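Local coordinates for diguanylate cyclase/phosphodiesterase-domain containing protein (Thermotoga maritima MSB8, PDB 6KHU) that is a putative diguanylate cyclase of the GGDEF family, whose active members make cyclic di-GMP from two molecules of GTP, at residues 35-39 and 103-107. Residues are numbered along the deposited sequence; the frame is centred on the assembly and turned at random.
Sequences VKTKV and IEYSI
The ring of Tyr105 meets Val35 obliquely, with CD2 at 4.3 Å from Val35 CG1, while Ile103 O of its own segment lies at the ring edge and in plane. The chi1 of Tyr105, 71°, sets CG between its backbone N and carbonyl carbon, and from there the ring leads away from strand 30-37. Beyond it on the same face, CG2 of Val35 meets the end of Ile107, 3.9 Å from CD1, as the two side chains cross obliquely.

Antiparallel pairing alternates its bonds, and this pair of strands is a compact example. Val35 with Ile107 and Thr37 with Tyr105 are non-hydrogen-bonded pairs. They flank the hydrogen-bonded pair Lys36 and Ser106, where Lys36 N gives to Ser106 O and Ser106 N to Lys36 O, both in the carbonyl plane and both nearly straight. The ladder runs on past the strand end of Thr37: Lys38 N reaches Glu104 O at 2.8 Å, now tilted 32° from the carbonyl plane. Further along, CG1 of Val39 packs 4.1 Å from CG2 of Ile103.

On the Lys36 and Ser106 face, the extended chain of Lys38 runs back alongside the ladder and brings NZ to Ser106 OG, which accepts its bond at 2.7 Å. The same ammonium also bonds Val130 O and Ala131 O, so the C-terminal end of the chain is tied to this pairing. The side chain of Val130, in helix 119-130, touches those of Lys36 and Ser106.

On the opposite face Tyr105 and Ile107 touch helix 86-100, and Val35 and Thr37 meet Ile51 of helix 41-57, which Ile103, in the loop before strand 105-112, also touches. Strand 105-112 closes one edge of the mixed sheet, with helices on both faces, consistent with the nucleotide-cyclase-like fold of GGDEF domains, whereas strand 30-37 continues the ladder to strand 73-79.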
ATOM      1  N   VAL A  35       4.270   1.098  -3.029  1.00 13.79           N
ATOM      2  CA  VAL A  35       5.038   0.442  -4.086  1.00 14.24           C
ATOM      3  C   VAL A  35       5.179   1.419  -5.252  1.00 15.53           C
ATOM      4  O   VAL A  35       4.176   1.852  -5.828  1.00 15.82           O
ATOM      5  CB  VAL A  35       4.383  -0.870  -4.557  1.00 16.05           C
ATOM      6  CG1 VAL A  35       5.181  -1.482  -5.711  1.00 17.87           C
ATOM      7  CG2 VAL A  35       4.279  -1.863  -3.404  1.00 17.87           C
ATOM      8  N   LYS A  36       6.413   1.779  -5.589  1.00 16.37           N
ATOM      9  CA  LYS A  36       6.684   2.627  -6.742  1.00 18.62           C
ATOM     10  C   LYS A  36       7.327   1.789  -7.840  1.00 19.19           C
ATOM     11  O   LYS A  36       8.328   1.110  -7.595  1.00 21.75           O
ATOM     12  CB  LYS A  36       7.600   3.800  -6.375  1.00 18.13           C
ATOM     13  CG  LYS A  36       7.967   4.665  -7.584  1.00 19.24           C
ATOM     14  CD  LYS A  36       8.557   6.012  -7.177  1.00 22.01           C
ATOM     15  CE  LYS A  36       9.051   6.759  -8.411  1.00 26.77           C
ATOM     16  NZ  LYS A  36       9.626   8.096  -8.095  1.00 31.43           N
ATOM     17  N   THR A  37       6.742   1.829  -9.036  1.00 18.43           N
ATOM     18  CA  THR A  37       7.302   1.137 -10.190  1.00 23.75           C
ATOM     19  C   THR A  37       8.300   2.040 -10.889  1.00 27.24           C
ATOM     20  O   THR A  37       8.045   3.235 -11.089  1.00 26.82           O
ATOM     21  CB  THR A  37       6.220   0.727 -11.188  1.00 25.81           C
ATOM     22  OG1 THR A  37       5.474   1.884 -11.593  1.00 29.87           O
ATOM     23  CG2 THR A  37       5.289  -0.269 -10.566  1.00 27.51           C
ATOM     24  N   LYS A  38       9.428   1.458 -11.270  1.00 25.67           N
ATOM     25  CA  LYS A  38      10.513   2.194 -11.907  1.00 33.92           C
ATOM     26  C   LYS A  38      10.885   1.464 -13.201  1.00 34.77           C
ATOM     27  O   LYS A  38      11.969   0.895 -13.325  1.00 40.13           O
ATOM     28  CB  LYS A  38      11.706   2.340 -10.950  1.00 29.98           C
ATOM     29  CG  LYS A  38      11.394   3.235  -9.748  1.00 28.87           C
ATOM     30  CD  LYS A  38      12.413   3.118  -8.631  1.00 23.06           C
ATOM     31  CE  LYS A  38      12.179   4.225  -7.601  1.00 21.07           C
ATOM     32  NZ  LYS A  38      12.896   3.988  -6.305  1.00 20.29           N
ATOM     33  N   VAL A  39       9.965   1.478 -14.164  1.00 43.93           N
ATOM     34  CA  VAL A  39      10.151   0.798 -15.437  1.00 46.75           C
ATOM     35  C   VAL A  39      10.054   1.815 -16.568  1.00 50.36           C
ATOM     36  O   VAL A  39       9.631   2.958 -16.378  1.00 43.93           O
ATOM     37  CB  VAL A  39       9.140  -0.346 -15.651  1.00 42.50           C
ATOM     38  CG1 VAL A  39       9.348  -1.431 -14.603  1.00 39.99           C
ATOM     39  CG2 VAL A  39       7.709   0.188 -15.638  1.00 40.19           C
ATOM     40  N   ILE A 103      10.409  -6.493 -13.427  1.00 31.91           N
ATOM     41  CA  ILE A 103       9.823  -5.245 -12.938  1.00 34.61           C
ATOM     42  C   ILE A 103      10.755  -4.669 -11.883  1.00 29.13           C
ATOM     43  O   ILE A 103      11.074  -5.337 -10.890  1.00 31.18           O
ATOM     44  CB  ILE A 103       8.412  -5.449 -12.361  1.00 32.11           C
ATOM     45  CG1 ILE A 103       7.468  -6.035 -13.407  1.00 33.25           C
ATOM     46  CG2 ILE A 103       7.835  -4.130 -11.875  1.00 26.11           C
ATOM     47  CD1 ILE A 103       6.068  -6.266 -12.865  1.00 31.32           C
ATOM     48  N   GLU A 104      11.204  -3.439 -12.103  1.00 28.48           N
ATOM     49  CA  GLU A 104      12.017  -2.727 -11.126  1.00 32.47           C
ATOM     50  C   GLU A 104      11.101  -1.872 -10.257  1.00 25.43           C
ATOM     51  O   GLU A 104      10.233  -1.163 -10.776  1.00 24.68           O
ATOM     52  CB  GLU A 104      13.063  -1.858 -11.825  1.00 29.19           C
ATOM     53  CG  GLU A 104      14.429  -1.881 -11.162  1.00 41.96           C
ATOM     54  CD  GLU A 104      15.029  -3.275 -11.113  1.00 44.31           C
ATOM     55  OE1 GLU A 104      15.580  -3.660 -10.054  1.00 50.57           O
ATOM     56  OE2 GLU A 104      14.953  -3.986 -12.138  1.00 44.41           O
ATOM     57  N   TYR A 105      11.298  -1.934  -8.943  1.00 23.06           N
ATOM     58  CA  TYR A 105      10.377  -1.270  -8.030  1.00 25.55           C
ATOM     59  C   TYR A 105      11.070  -1.033  -6.698  1.00 23.10           C
ATOM     60  O   TYR A 105      12.111  -1.623  -6.395  1.00 23.94           O
ATOM     61  CB  TYR A 105       9.105  -2.105  -7.818  1.00 19.96           C
ATOM     62  CG  TYR A 105       9.389  -3.341  -6.999  1.00 23.95           C
ATOM     63  CD1 TYR A 105      10.008  -4.454  -7.572  1.00 25.22           C
ATOM     64  CD2 TYR A 105       9.063  -3.394  -5.650  1.00 20.20           C
ATOM     65  CE1 TYR A 105      10.292  -5.574  -6.818  1.00 24.49           C
ATOM     66  CE2 TYR A 105       9.336  -4.511  -4.893  1.00 26.00           C
ATOM     67  CZ  TYR A 105       9.946  -5.598  -5.480  1.00 23.42           C
ATOM     68  OH  TYR A 105      10.217  -6.709  -4.716  1.00 26.85           O
ATOM     69  N   SER A 106      10.453  -0.174  -5.893  1.00 19.29           N
ATOM     70  CA  SER A 106      10.817   0.022  -4.496  1.00 19.03           C
ATOM     71  C   SER A 106       9.570  -0.158  -3.643  1.00 21.37           C
ATOM     72  O   SER A 106       8.467   0.221  -4.053  1.00 21.04           O
ATOM     73  CB  SER A 106      11.417   1.415  -4.260  1.00 19.44           C
ATOM     74  OG  SER A 106      12.565   1.628  -5.067  1.00 23.28           O
ATOM     75  N   ILE A 107       9.741  -0.737  -2.461  1.00 19.65           N
ATOM     76  CA  ILE A 107       8.614  -1.000  -1.578  1.00 20.39           C
ATOM     77  C   ILE A 107       8.998  -0.539  -0.182  1.00 17.68           C
ATOM     78  O   ILE A 107      10.161  -0.632   0.223  1.00 15.70           O
ATOM     79  CB  ILE A 107       8.214  -2.496  -1.583  1.00 17.39           C
ATOM     80  CG1 ILE A 107       6.989  -2.755  -0.695  1.00 16.36           C
ATOM     81  CG2 ILE A 107       9.367  -3.357  -1.121  1.00 17.21           C
ATOM     82  CD1 ILE A 107       6.328  -4.125  -0.957  1.00 14.18           C
TER